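Local coordinates for putative aminomethyltransferase (Leptospirillum rubarum, PDB 3TTG), which is a putative aminomethyltransferase, probably a folate-dependent protein related to the T-protein of the glycine cleavage system, at residues Val253-Gly258 with Leu269-His274; Ser235-Ser240 with Ala246-Val251; Ser177-Leu182 with Arg277-Phe282; Ser78-Pro83 with Asn114-Tyr119. All coordinates share one frame; numbering follows the deposited sequence.

Interaction 1. Residues Val253-Gly258 with Leu269-His274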
loop_
_atom_site.group_PDB
_atom_site.type_symbol
_atom_site.label_atom_id
_atom_site.label_comp_id
_atom_site.label_asym_id
_atom_site.label_seq_id
_atom_site.Cartn_x
_atom_site.Cartn_y
_atom_site.Cartn_z
ATOM N N VAL A 253 8.907 -5.443 7.831
ATOM C CA VAL A 253 9.619 -6.595 8.422
ATOM C C VAL A 253 10.374 -6.157 9.625
ATOM O O VAL A 253 11.007 -5.102 9.566
ATOM C CB VAL A 253 10.618 -7.174 7.359
ATOM C CG1 VAL A 253 11.480 -8.295 7.919
ATOM C CG2 VAL A 253 9.911 -7.644 6.114
ATOM N N SER A 254 10.410 -6.974 10.661
ATOM C CA SER A 254 11.324 -6.772 11.788
ATOM C C SER A 254 12.466 -7.753 11.662
ATOM O O SER A 254 12.216 -8.940 11.575
ATOM C CB SER A 254 10.666 -6.943 13.142
ATOM O OG SER A 254 11.632 -7.051 14.176
ATOM N N TYR A 255 13.729 -7.261 11.667
ATOM C CA TYR A 255 14.907 -8.104 11.661
ATOM C C TYR A 255 15.374 -8.426 13.104
ATOM O O TYR A 255 16.417 -9.032 13.245
ATOM C CB TYR A 255 16.041 -7.394 10.898
ATOM C CG TYR A 255 15.776 -7.365 9.415
ATOM C CD1 TYR A 255 15.930 -8.503 8.641
ATOM C CD2 TYR A 255 15.321 -6.205 8.788
ATOM C CE1 TYR A 255 15.588 -8.512 7.300
ATOM C CE2 TYR A 255 15.012 -6.193 7.434
ATOM C CZ TYR A 255 15.196 -7.339 6.677
ATOM O OH TYR A 255 14.974 -7.358 5.308
ATOM N N ASN A 256 14.692 -7.939 14.158
ATOM C CA ASN A 256 15.059 -8.234 15.543
ATOM C C ASN A 256 14.083 -9.180 16.266
ATOM O O ASN A 256 14.452 -9.741 17.284
ATOM C CB ASN A 256 15.165 -6.913 16.329
ATOM C CG ASN A 256 16.333 -6.099 15.890
ATOM O OD1 ASN A 256 17.467 -6.592 15.894
ATOM N ND2 ASN A 256 16.103 -4.866 15.457
ATOM N N LYS A 257 12.952 -9.492 15.706
ATOM C CA LYS A 257 11.979 -10.327 16.397
ATOM C C LYS A 257 12.318 -11.840 16.390
ATOM O O LYS A 257 13.162 -12.267 15.645
ATOM C CB LYS A 257 10.615 -10.100 15.800
ATOM C CG LYS A 257 10.472 -10.609 14.381
ATOM C CD LYS A 257 9.076 -10.497 13.824
ATOM C CE LYS A 257 8.134 -11.485 14.405
ATOM N NZ LYS A 257 6.794 -11.422 13.769
ATOM N N GLY A 258 11.516 -12.617 17.067
ATOM C CA GLY A 258 11.644 -14.070 17.112
ATOM C C GLY A 258 11.015 -14.747 15.908
ATOM O O GLY A 258 10.629 -14.089 14.926
ATOM N N LEU A 269 18.673 -13.165 2.822
ATOM C CA LEU A 269 18.673 -12.209 1.703
ATOM C C LEU A 269 19.308 -10.876 2.162
ATOM O O LEU A 269 20.207 -10.355 1.519
ATOM C CB LEU A 269 17.254 -11.962 1.163
ATOM C CG LEU A 269 17.155 -10.875 0.069
ATOM C CD1 LEU A 269 18.046 -11.215 -1.147
ATOM C CD2 LEU A 269 15.714 -10.623 -0.341
ATOM N N LYS A 270 18.894 -10.400 3.328
ATOM C CA LYS A 270 19.362 -9.154 3.896
ATOM C C LYS A 270 20.862 -9.151 4.218
ATOM O O LYS A 270 21.534 -8.265 3.748
ATOM C CB LYS A 270 18.554 -8.859 5.160
ATOM C CG LYS A 270 19.005 -7.656 5.956
ATOM C CD LYS A 270 18.716 -6.383 5.205
ATOM C CE LYS A 270 18.806 -5.255 6.176
ATOM N NZ LYS A 270 18.790 -3.958 5.492
ATOM N N PHE A 271 21.382 -10.149 4.992
ATOM C CA PHE A 271 22.740 -10.177 5.510
ATOM C C PHE A 271 23.778 -10.881 4.619
ATOM O O PHE A 271 24.956 -10.568 4.720
ATOM C CB PHE A 271 22.715 -10.839 6.899
ATOM C CG PHE A 271 22.058 -9.966 7.944
ATOM C CD1 PHE A 271 22.791 -9.046 8.662
ATOM C CD2 PHE A 271 20.696 -10.023 8.169
ATOM C CE1 PHE A 271 22.177 -8.237 9.606
ATOM C CE2 PHE A 271 20.093 -9.215 9.127
ATOM C CZ PHE A 271 20.828 -8.303 9.805
ATOM N N GLN A 272 23.396 -11.864 3.828
ATOM C CA GLN A 272 24.389 -12.604 3.034
ATOM C C GLN A 272 24.082 -12.582 1.557
ATOM O O GLN A 272 24.998 -12.584 0.742
ATOM C CB GLN A 272 24.470 -14.071 3.533
ATOM C CG GLN A 272 25.228 -14.233 4.867
ATOM C CD GLN A 272 24.382 -14.114 6.128
ATOM O OE1 GLN A 272 23.197 -14.482 6.158
ATOM N NE2 GLN A 272 24.994 -13.637 7.223
ATOM N N GLY A 273 22.809 -12.580 1.224
ATOM C CA GLY A 273 22.359 -12.603 -0.140
ATOM C C GLY A 273 22.477 -11.265 -0.814
ATOM O O GLY A 273 22.884 -10.251 -0.218
ATOM N N HIS A 274 22.159 -11.307 -2.097
ATOM C CA HIS A 274 22.264 -10.157 -2.980
ATOM C C HIS A 274 20.907 -9.916 -3.579
ATOM O O HIS A 274 20.237 -10.857 -4.047
ATOM C CB HIS A 274 23.345 -10.405 -4.066
ATOM C CG HIS A 274 24.382 -11.395 -3.627
ATOM N ND1 HIS A 274 25.516 -10.993 -2.941
ATOM C CD2 HIS A 274 24.358 -12.750 -3.672
ATOM C CE1 HIS A 274 26.164 -12.106 -2.629
ATOM N NE2 HIS A 274 25.499 -13.188 -3.040
#
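Tyr255 and Lys270 mark the nearest backbone approach, their CA atoms 9.0 Å apart, between the loop 253-258 and the end of a helix that Gln272 is the first to leave. Side chains bridge this gap. The Lys270 and Tyr255 side chains cross at about a right angle, and the lysine methylenes lie over one face of the ring, a CH-pi contact with CG 4.1 Å from the ring centroid and 26° off its normal. Lys270 CB comes to 3.7 Å from Tyr255 CE1; the bend at chi2 (69°) turns the rest of the chain across the ring, so that CD and CE follow along the same face. Val253 CG1 lies against the opposite face, toward the rim. Phe271 adds a looser apolar touch, its CE2 4.3 Å from Tyr255 CD1. With an alanine here instead of Tyr255, the Lys270 methylenes would probably lose their aromatic cover and Asp249 the phenol hydroxyl hydrogen-bonded to it. Ser254 OG accepts from Asn256 N (3.2 Å), an ST turn that shapes the loop just beside the tyrosine. The contact lies at the surface, joining the loop that follows helix 249-252 to the end of helix 263-271, where Val266 also touches Tyr255.

Interaction 2. Residues Ser235-Ser240 with Ala246-Val251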
loop_
_atom_site.group_PDB
_atom_site.type_symbol
_atom_site.label_atom_id
_atom_site.label_comp_id
_atom_site.label_asym_id
_atom_site.label_seq_id
_atom_site.Cartn_x
_atom_site.Cartn_y
_atom_site.Cartn_z
ATOM N N SER A 235 -0.376 -5.993 -7.788
ATOM C CA SER A 235 0.496 -5.704 -8.942
ATOM C C SER A 235 1.978 -5.798 -8.596
ATOM O O SER A 235 2.760 -6.473 -9.296
ATOM C CB SER A 235 0.187 -4.324 -9.539
ATOM O OG SER A 235 0.059 -3.357 -8.525
ATOM N N GLU A 236 2.383 -5.085 -7.586
ATOM C CA GLU A 236 3.798 -5.097 -7.164
ATOM C C GLU A 236 4.008 -6.068 -6.016
ATOM O O GLU A 236 5.107 -6.560 -5.857
ATOM C CB GLU A 236 4.283 -3.712 -6.708
ATOM C CG GLU A 236 4.366 -2.640 -7.798
ATOM C CD GLU A 236 3.029 -2.253 -8.387
ATOM O OE1 GLU A 236 2.116 -1.976 -7.580
ATOM O OE2 GLU A 236 2.845 -2.345 -9.625
ATOM N N LEU A 237 2.982 -6.294 -5.181
ATOM C CA LEU A 237 3.136 -7.137 -3.992
ATOM C C LEU A 237 2.346 -8.401 -4.165
ATOM O O LEU A 237 1.121 -8.403 -4.170
ATOM C CB LEU A 237 2.677 -6.339 -2.753
ATOM C CG LEU A 237 3.202 -4.944 -2.619
ATOM C CD1 LEU A 237 2.524 -4.263 -1.497
ATOM C CD2 LEU A 237 4.720 -4.908 -2.543
ATOM N N ASN A 238 3.043 -9.457 -4.453
ATOM C CA ASN A 238 2.430 -10.784 -4.701
ATOM C C ASN A 238 3.532 -11.818 -4.535
ATOM O O ASN A 238 4.689 -11.428 -4.340
ATOM C CB ASN A 238 1.762 -10.831 -6.107
ATOM C CG ASN A 238 2.696 -10.698 -7.260
ATOM O OD1 ASN A 238 3.593 -11.512 -7.437
ATOM N ND2 ASN A 238 2.545 -9.659 -8.064
ATOM N N ASP A 239 3.202 -13.098 -4.692
ATOM C CA ASP A 239 4.109 -14.202 -4.383
ATOM C C ASP A 239 5.261 -14.414 -5.346
ATOM O O ASP A 239 6.035 -15.285 -5.072
ATOM C CB ASP A 239 3.386 -15.516 -4.155
ATOM C CG ASP A 239 2.717 -16.172 -5.339
ATOM O OD1 ASP A 239 2.892 -15.683 -6.466
ATOM O OD2 ASP A 239 2.026 -17.189 -5.134
ATOM N N SER A 240 5.427 -13.582 -6.371
ATOM C CA SER A 240 6.625 -13.571 -7.184
ATOM C C SER A 240 7.718 -12.765 -6.477
ATOM O O SER A 240 8.865 -12.857 -6.865
ATOM C CB SER A 240 6.343 -12.940 -8.548
ATOM O OG SER A 240 5.411 -13.737 -9.249
ATOM N N ALA A 246 10.607 -5.324 -3.093
ATOM C CA ALA A 246 9.562 -4.275 -3.099
ATOM C C ALA A 246 9.920 -2.962 -2.382
ATOM O O ALA A 246 9.145 -2.003 -2.482
ATOM C CB ALA A 246 8.287 -4.839 -2.516
ATOM N N GLY A 247 11.101 -2.854 -1.760
ATOM C CA GLY A 247 11.485 -1.652 -1.046
ATOM C C GLY A 247 10.711 -1.433 0.251
ATOM O O GLY A 247 10.654 -0.308 0.737
ATOM N N LEU A 248 10.113 -2.484 0.828
ATOM C CA LEU A 248 9.210 -2.376 1.949
ATOM C C LEU A 248 9.614 -3.216 3.178
ATOM O O LEU A 248 8.843 -3.311 4.109
ATOM C CB LEU A 248 7.821 -2.758 1.487
ATOM C CG LEU A 248 7.153 -1.759 0.573
ATOM C CD1 LEU A 248 5.811 -2.313 0.102
ATOM C CD2 LEU A 248 6.887 -0.454 1.334
ATOM N N ASP A 249 10.808 -3.756 3.207
ATOM C CA ASP A 249 11.248 -4.476 4.375
ATOM C C ASP A 249 11.537 -3.501 5.564
ATOM O O ASP A 249 11.367 -3.921 6.689
ATOM C CB ASP A 249 12.453 -5.373 4.098
ATOM C CG ASP A 249 13.696 -4.666 3.661
ATOM O OD1 ASP A 249 13.599 -3.800 2.755
ATOM O OD2 ASP A 249 14.790 -5.019 4.181
ATOM N N SER A 250 11.896 -2.220 5.334
ATOM C CA SER A 250 12.119 -1.284 6.445
ATOM C C SER A 250 10.789 -0.983 7.185
ATOM O O SER A 250 10.772 -0.942 8.380
ATOM C CB SER A 250 12.759 0.014 5.944
ATOM O OG SER A 250 12.897 0.935 7.009
ATOM N N VAL A 251 9.667 -0.907 6.481
ATOM C CA VAL A 251 8.366 -0.631 7.135
ATOM C C VAL A 251 7.502 -1.903 7.472
ATOM O O VAL A 251 6.671 -1.858 8.409
ATOM C CB VAL A 251 7.570 0.386 6.247
ATOM C CG1 VAL A 251 7.189 -0.201 4.906
ATOM C CG2 VAL A 251 6.318 0.874 6.952
#
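Leu237 meets Ala246 and Leu248 through apolar contacts made by the methyl groups at its end. CD2 does most of the touching: it sits 3.6 Å from Ala246 CB and 3.9 Å from Leu248 CD1. The second methyl, Leu237 CD1, reaches the same Leu248 CD1 at 4.1 Å, so that one leucine methyl is met by both branches of the other leucine. The two leucine side chains cross at about a right angle. In Leu237, CG stands anti to the carbonyl carbon (chi1 -47°), and its end draws closer to 246-251 than the direction of its CB would suggest. Tyr77 of strand 75-81 touches both leucines, and Tyr327 of strand 321-329 packs on Ala246.

The hydrogen bonds lie within the loop 235-240 and hold its shape on both sides of Leu237. Before it, Ser235 OG donates to Glu236 OE1 (2.7 Å), which it meets from above the carboxylate plane, 39° out. That carboxylate is also tied to Arg312 by a salt bridge and to Thr311 by a hydrogen bond, which anchors the loop to the C-terminal barrel. After it, Ser240 N donates to Asn238 OD1 at 3.0 Å, in the carbonyl plane; this is an Asx turn.

All three touching residues are buried. Methyl-to-methyl contacts of this kind have no directional demand, which implies that the contact itself is held by fit and burial, while polar bonds fix the loop that presents Leu237 to Ala246 and the N-cap residue Leu248, just before helix 249-252.

Interaction 3. Residues Ser177-Leu182 with Arg277-Phe282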
loop_
_atom_site.group_PDB
_atom_site.type_symbol
_atom_site.label_atom_id
_atom_site.label_comp_id
_atom_site.label_asym_id
_atom_site.label_seq_id
_atom_site.Cartn_x
_atom_site.Cartn_y
_atom_site.Cartn_z
ATOM N N SER A 177 6.329 7.481 5.759
ATOM C CA SER A 177 7.392 6.830 4.974
ATOM C C SER A 177 6.955 5.476 4.493
ATOM O O SER A 177 6.331 4.703 5.239
ATOM C CB SER A 177 8.697 6.710 5.764
ATOM O OG SER A 177 9.168 8.034 5.918
ATOM N N PHE A 178 7.249 5.173 3.223
ATOM C CA PHE A 178 6.829 3.908 2.680
ATOM C C PHE A 178 7.937 3.280 1.852
ATOM O O PHE A 178 8.975 2.945 2.436
ATOM C CB PHE A 178 5.454 4.067 1.953
ATOM C CG PHE A 178 4.680 2.774 1.872
ATOM C CD1 PHE A 178 4.435 2.010 3.023
ATOM C CD2 PHE A 178 4.284 2.250 0.643
ATOM C CE1 PHE A 178 3.703 0.829 2.960
ATOM C CE2 PHE A 178 3.554 1.041 0.585
ATOM C CZ PHE A 178 3.292 0.333 1.751
ATOM N N GLN A 179 7.755 3.051 0.559
ATOM C CA GLN A 179 8.760 2.334 -0.229
ATOM C C GLN A 179 10.106 3.089 -0.203
ATOM O O GLN A 179 10.166 4.314 -0.344
ATOM C CB GLN A 179 8.278 2.049 -1.661
ATOM C CG GLN A 179 8.291 3.276 -2.591
ATOM C CD GLN A 179 7.277 4.312 -2.258
ATOM O OE1 GLN A 179 6.296 4.075 -1.547
ATOM N NE2 GLN A 179 7.398 5.445 -2.868
ATOM N N HIS A 180 11.162 2.334 0.013
ATOM C CA HIS A 180 12.556 2.797 0.124
ATOM C C HIS A 180 12.700 3.920 1.157
ATOM O O HIS A 180 13.622 4.728 1.038
ATOM C CB HIS A 180 13.111 3.269 -1.257
ATOM C CG HIS A 180 13.026 2.315 -2.402
ATOM N ND1 HIS A 180 13.597 1.059 -2.356
ATOM C CD2 HIS A 180 12.482 2.502 -3.632
ATOM C CE1 HIS A 180 13.356 0.521 -3.535
ATOM N NE2 HIS A 180 12.751 1.379 -4.352
ATOM N N ASN A 181 11.849 3.920 2.214
ATOM C CA ASN A 181 11.710 4.923 3.240
ATOM C C ASN A 181 11.472 6.287 2.705
ATOM O O ASN A 181 11.863 7.258 3.333
ATOM C CB ASN A 181 12.935 4.976 4.127
ATOM C CG ASN A 181 13.093 3.749 4.912
ATOM O OD1 ASN A 181 12.392 3.577 5.914
ATOM N ND2 ASN A 181 13.939 2.851 4.425
ATOM N N LEU A 182 10.795 6.395 1.571
ATOM C CA LEU A 182 10.504 7.714 1.007
ATOM C C LEU A 182 9.249 8.241 1.646
ATOM O O LEU A 182 8.312 7.465 1.883
ATOM C CB LEU A 182 10.305 7.589 -0.536
ATOM C CG LEU A 182 11.550 7.158 -1.303
ATOM C CD1 LEU A 182 11.212 6.673 -2.715
ATOM C CD2 LEU A 182 12.556 8.308 -1.379
ATOM N N ARG A 277 16.942 -7.628 -8.001
ATOM C CA ARG A 277 16.060 -6.667 -8.595
ATOM C C ARG A 277 15.443 -5.819 -7.509
ATOM O O ARG A 277 15.444 -6.225 -6.348
ATOM C CB ARG A 277 15.024 -7.365 -9.452
ATOM C CG ARG A 277 14.209 -8.363 -8.724
ATOM C CD ARG A 277 13.353 -9.127 -9.666
ATOM N NE ARG A 277 12.576 -10.127 -8.949
ATOM C CZ ARG A 277 11.641 -10.884 -9.505
ATOM N NH1 ARG A 277 11.356 -10.756 -10.798
ATOM N NH2 ARG A 277 10.979 -11.772 -8.776
ATOM N N SER A 278 14.993 -4.619 -7.869
ATOM C CA SER A 278 14.444 -3.661 -6.919
ATOM C C SER A 278 13.333 -2.841 -7.534
ATOM O O SER A 278 13.319 -2.623 -8.736
ATOM C CB SER A 278 15.528 -2.734 -6.369
ATOM O OG SER A 278 16.182 -2.064 -7.424
ATOM N N LEU A 279 12.392 -2.379 -6.687
ATOM C CA LEU A 279 11.280 -1.578 -7.122
ATOM C C LEU A 279 11.798 -0.322 -7.770
ATOM O O LEU A 279 12.621 0.368 -7.162
ATOM C CB LEU A 279 10.353 -1.216 -5.940
ATOM C CG LEU A 279 9.074 -0.423 -6.321
ATOM C CD1 LEU A 279 7.981 -1.377 -6.766
ATOM C CD2 LEU A 279 8.628 0.484 -5.163
ATOM N N ALA A 280 11.314 -0.020 -8.989
ATOM C CA ALA A 280 11.720 1.156 -9.752
ATOM C C ALA A 280 10.542 1.896 -10.357
ATOM O O ALA A 280 9.457 1.342 -10.536
ATOM C CB ALA A 280 12.680 0.738 -10.860
ATOM N N GLY A 281 10.733 3.178 -10.535
ATOM C CA GLY A 281 9.794 4.028 -11.244
ATOM C C GLY A 281 10.165 4.081 -12.708
ATOM O O GLY A 281 11.351 3.946 -13.084
ATOM N N PHE A 282 9.149 4.186 -13.567
ATOM C CA PHE A 282 9.383 4.262 -14.996
ATOM C C PHE A 282 8.588 5.392 -15.592
ATOM O O PHE A 282 7.495 5.685 -15.141
ATOM C CB PHE A 282 9.014 2.975 -15.718
ATOM C CG PHE A 282 9.808 1.792 -15.235
ATOM C CD1 PHE A 282 11.000 1.448 -15.841
ATOM C CD2 PHE A 282 9.304 0.961 -14.255
ATOM C CE1 PHE A 282 11.711 0.328 -15.423
ATOM C CE2 PHE A 282 10.022 -0.171 -13.837
ATOM C CZ PHE A 282 11.260 -0.427 -14.377
#
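The turn 177-182 faces the extended strand 277-282 with Gln179 and Leu279 nearest, their CA atoms 8.3 Å apart. The turn is closed by its own backbone bonds, Phe178 N to Leu182 O (2.9 Å) and Leu182 N to Gln179 O (2.9 Å), and His180 and Asn181 both adopt positive phi within it.

His180 makes the one hydrogen bond across the contact. Its NE2 donates to Leu279 O over 3.0 Å with an N-H...O angle of 158°. The oxygen lies close to the imidazole plane, at the ring edge, whereas seen from the acceptor the donor is tilted 32° out of the carbonyl plane. CG of His180 anti to the carbonyl carbon (chi1 -54°) carries the ring out toward the strand. Beside this bond, Leu279 CD2 packs against the aliphatic part of Gln179, 3.8 Å from CG and 3.9 Å from CB. The Gln179 chain bends at chi2 and takes its amide away from the strand, where NE2 donates to Lys228 O.

Residues from the folate-binding and C-terminal barrel families thus meet here. With NE2 as the donor, the histidine gives the interface one directional tie to a backbone carbonyl, and the leucine methyl packed on glutamine methylenes supplies the apolar remainder.

Interaction 4. Residues Ser78-Pro83 with Asn114-Tyr119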
loop_
_atom_site.group_PDB
_atom_site.type_symbol
_atom_site.label_atom_id
_atom_site.label_comp_id
_atom_site.label_asym_id
_atom_site.label_seq_id
_atom_site.Cartn_x
_atom_site.Cartn_y
_atom_site.Cartn_z
ATOM N N SER A 78 2.639 -4.791 7.893
ATOM C CA SER A 78 3.247 -6.130 7.889
ATOM C C SER A 78 2.978 -6.859 6.618
ATOM O O SER A 78 1.939 -6.663 5.982
ATOM C CB SER A 78 2.681 -6.983 9.023
ATOM O OG SER A 78 3.429 -8.182 9.209
ATOM N N PHE A 79 3.860 -7.801 6.318
ATOM C CA PHE A 79 3.633 -8.839 5.352
ATOM C C PHE A 79 3.267 -10.136 6.060
ATOM O O PHE A 79 3.552 -10.340 7.241
ATOM C CB PHE A 79 4.881 -9.083 4.477
ATOM C CG PHE A 79 5.177 -7.957 3.565
ATOM C CD1 PHE A 79 4.374 -7.705 2.462
ATOM C CD2 PHE A 79 6.217 -7.083 3.834
ATOM C CE1 PHE A 79 4.616 -6.610 1.651
ATOM C CE2 PHE A 79 6.434 -5.973 3.033
ATOM C CZ PHE A 79 5.676 -5.776 1.923
ATOM N N PHE A 80 2.672 -11.019 5.288
ATOM C CA PHE A 80 2.423 -12.423 5.619
ATOM C C PHE A 80 3.084 -13.184 4.516
ATOM O O PHE A 80 2.704 -13.072 3.334
ATOM C CB PHE A 80 0.936 -12.731 5.773
ATOM C CG PHE A 80 0.324 -12.008 6.948
ATOM C CD1 PHE A 80 0.134 -12.656 8.155
ATOM C CD2 PHE A 80 0.080 -10.640 6.891
ATOM C CE1 PHE A 80 -0.370 -11.983 9.243
ATOM C CE2 PHE A 80 -0.409 -9.968 7.984
ATOM C CZ PHE A 80 -0.611 -10.630 9.151
ATOM N N LEU A 81 4.145 -13.861 4.864
ATOM C CA LEU A 81 4.939 -14.568 3.854
ATOM C C LEU A 81 4.724 -16.035 3.854
ATOM O O LEU A 81 4.232 -16.575 4.820
ATOM C CB LEU A 81 6.426 -14.301 4.112
ATOM C CG LEU A 81 6.826 -12.817 4.345
ATOM C CD1 LEU A 81 8.275 -12.689 4.724
ATOM C CD2 LEU A 81 6.573 -11.965 3.147
ATOM N N ASN A 82 5.122 -16.694 2.748
ATOM C CA ASN A 82 5.162 -18.131 2.676
ATOM C C ASN A 82 6.522 -18.564 3.254
ATOM O O ASN A 82 7.366 -17.703 3.478
ATOM C CB ASN A 82 4.904 -18.597 1.232
ATOM C CG ASN A 82 6.000 -18.367 0.236
ATOM O OD1 ASN A 82 7.149 -18.052 0.558
ATOM N ND2 ASN A 82 5.665 -18.585 -0.992
ATOM N N PRO A 83 6.790 -19.867 3.413
ATOM C CA PRO A 83 8.070 -20.324 3.996
ATOM C C PRO A 83 9.366 -19.895 3.248
ATOM O O PRO A 83 10.464 -19.864 3.842
ATOM C CB PRO A 83 7.908 -21.844 3.936
ATOM C CG PRO A 83 6.444 -22.047 4.107
ATOM C CD PRO A 83 5.859 -21.010 3.243
ATOM N N ASN A 114 -8.402 -17.780 5.790
ATOM C CA ASN A 114 -7.920 -19.154 5.619
ATOM C C ASN A 114 -6.419 -19.273 5.912
ATOM O O ASN A 114 -5.964 -20.287 6.441
ATOM C CB ASN A 114 -8.225 -19.683 4.188
ATOM C CG ASN A 114 -9.705 -19.971 3.939
ATOM O OD1 ASN A 114 -10.498 -20.151 4.868
ATOM N ND2 ASN A 114 -10.111 -20.044 2.680
ATOM N N HIS A 115 -5.660 -18.307 5.503
ATOM C CA HIS A 115 -4.205 -18.264 5.801
ATOM C C HIS A 115 -3.950 -18.171 7.289
ATOM O O HIS A 115 -3.228 -19.000 7.824
ATOM C CB HIS A 115 -3.529 -17.114 5.105
ATOM C CG HIS A 115 -2.042 -17.037 5.362
ATOM N ND1 HIS A 115 -1.162 -17.894 4.744
ATOM C CD2 HIS A 115 -1.341 -16.219 6.191
ATOM C CE1 HIS A 115 0.040 -17.596 5.228
ATOM N NE2 HIS A 115 -0.021 -16.602 6.111
ATOM N N LEU A 116 -4.654 -17.307 7.992
ATOM C CA LEU A 116 -4.509 -17.290 9.466
ATOM C C LEU A 116 -4.916 -18.627 10.107
ATOM O O LEU A 116 -4.241 -19.107 11.023
ATOM C CB LEU A 116 -5.382 -16.191 10.058
ATOM C CG LEU A 116 -5.073 -14.725 9.664
ATOM C CD1 LEU A 116 -5.960 -13.773 10.460
ATOM C CD2 LEU A 116 -3.697 -14.356 9.928
ATOM N N LYS A 117 -6.035 -19.248 9.634
ATOM C CA LYS A 117 -6.544 -20.483 10.232
ATOM C C LYS A 117 -5.621 -21.635 9.969
ATOM O O LYS A 117 -5.532 -22.505 10.802
ATOM C CB LYS A 117 -7.970 -20.811 9.744
ATOM C CG LYS A 117 -8.964 -19.852 10.336
ATOM C CD LYS A 117 -10.341 -20.148 9.900
ATOM C CE LYS A 117 -11.314 -19.231 10.611
ATOM N NZ LYS A 117 -12.731 -19.459 10.184
ATOM N N LYS A 118 -4.866 -21.608 8.887
ATOM C CA LYS A 118 -3.816 -22.601 8.598
ATOM C C LYS A 118 -2.822 -22.738 9.777
ATOM O O LYS A 118 -2.297 -23.824 10.021
ATOM C CB LYS A 118 -3.048 -22.135 7.343
ATOM C CG LYS A 118 -2.062 -23.097 6.775
ATOM C CD LYS A 118 -1.414 -22.502 5.564
ATOM C CE LYS A 118 -0.232 -23.323 5.131
ATOM N NZ LYS A 118 0.322 -22.846 3.842
ATOM N N TYR A 119 -2.546 -21.608 10.479
ATOM C CA TYR A 119 -1.601 -21.559 11.595
ATOM C C TYR A 119 -2.263 -21.519 12.952
ATOM O O TYR A 119 -1.574 -21.434 13.967
ATOM C CB TYR A 119 -0.669 -20.332 11.400
ATOM C CG TYR A 119 0.241 -20.566 10.227
ATOM C CD1 TYR A 119 1.473 -21.194 10.395
ATOM C CD2 TYR A 119 -0.044 -20.018 8.975
ATOM C CE1 TYR A 119 2.342 -21.361 9.333
ATOM C CE2 TYR A 119 0.824 -20.199 7.893
ATOM C CZ TYR A 119 1.971 -20.945 8.061
ATOM O OH TYR A 119 2.828 -21.162 7.010
HETATM O O HOH W 1 2.498 -15.878 6.942
#
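Phe80 and Leu81 meet His115 and Leu116 where helix 109-118 packs on strand 75-81, an outermost strand of the five-stranded antiparallel sheet in the folate-binding domain. The axes of strand 78-81 and helix 114-118 pass 11.0 Å apart at 67°. At the start of the segment, Ser78 OG donates to Phe79 O (2.9 Å) and also bonds to Gln65 N. Phe79 turns to other neighbours, among them Tyr77, whose ring it meets edge-to-face.

Phe80 carries the apolar part of the contact. Its CB points toward the helix and comes to 4.0 Å from His115 NE2, while farther out its CE1 lies 4.1 Å from Leu116 CD2; the phenylalanine and leucine side chains cross obliquely. Phe112, one turn earlier in the helix, packs edge-to-face with the same ring, and Ala91 of strand 87-96 also touches it, so the buried Phe80 ring has neighbours from both the helix and the sheet.

Leu81 points its CB away from the helix and takes part through its backbone carbonyl. With CG anti to the backbone N (chi1 -179°), His115 stretches out toward the strand, though its CE1 comes no nearer than 4.3 Å to Leu81 O. Between Leu81 and His115 the gap is spanned by one water, which lies in the imidazole plane at its edge, 2.7 Å from His115 NE2, and donates to Leu81 O over 2.8 Å. At Asn82 the strand has ended, and OD1 turns back to accept from Arg86 N.

Interactions 1 to 3 form a chain of contacts around helix 249-252. Interactions 1 and 2, with centres about 14 Å apart, are joined by Tyr255 OH and Asp249 OD2 at 2.6 Å, a probable hydrogen bond. Interactions 2 and 3 are closest, centres about 9 Å apart, and share two probable hydrogen bonds: His180 N with Gly247 O (2.8 Å) and Asn181 OD1 with Ser250 OG (2.9 Å). Along the chain, interactions 1 and 2 are both nested in the loop that interaction 3 closes. Interaction 4 reaches interaction 2 by packing of Phe79 CZ on Leu248 CB (3.7 Å), but does not touch interaction 3, whose centre is about 24 Å away.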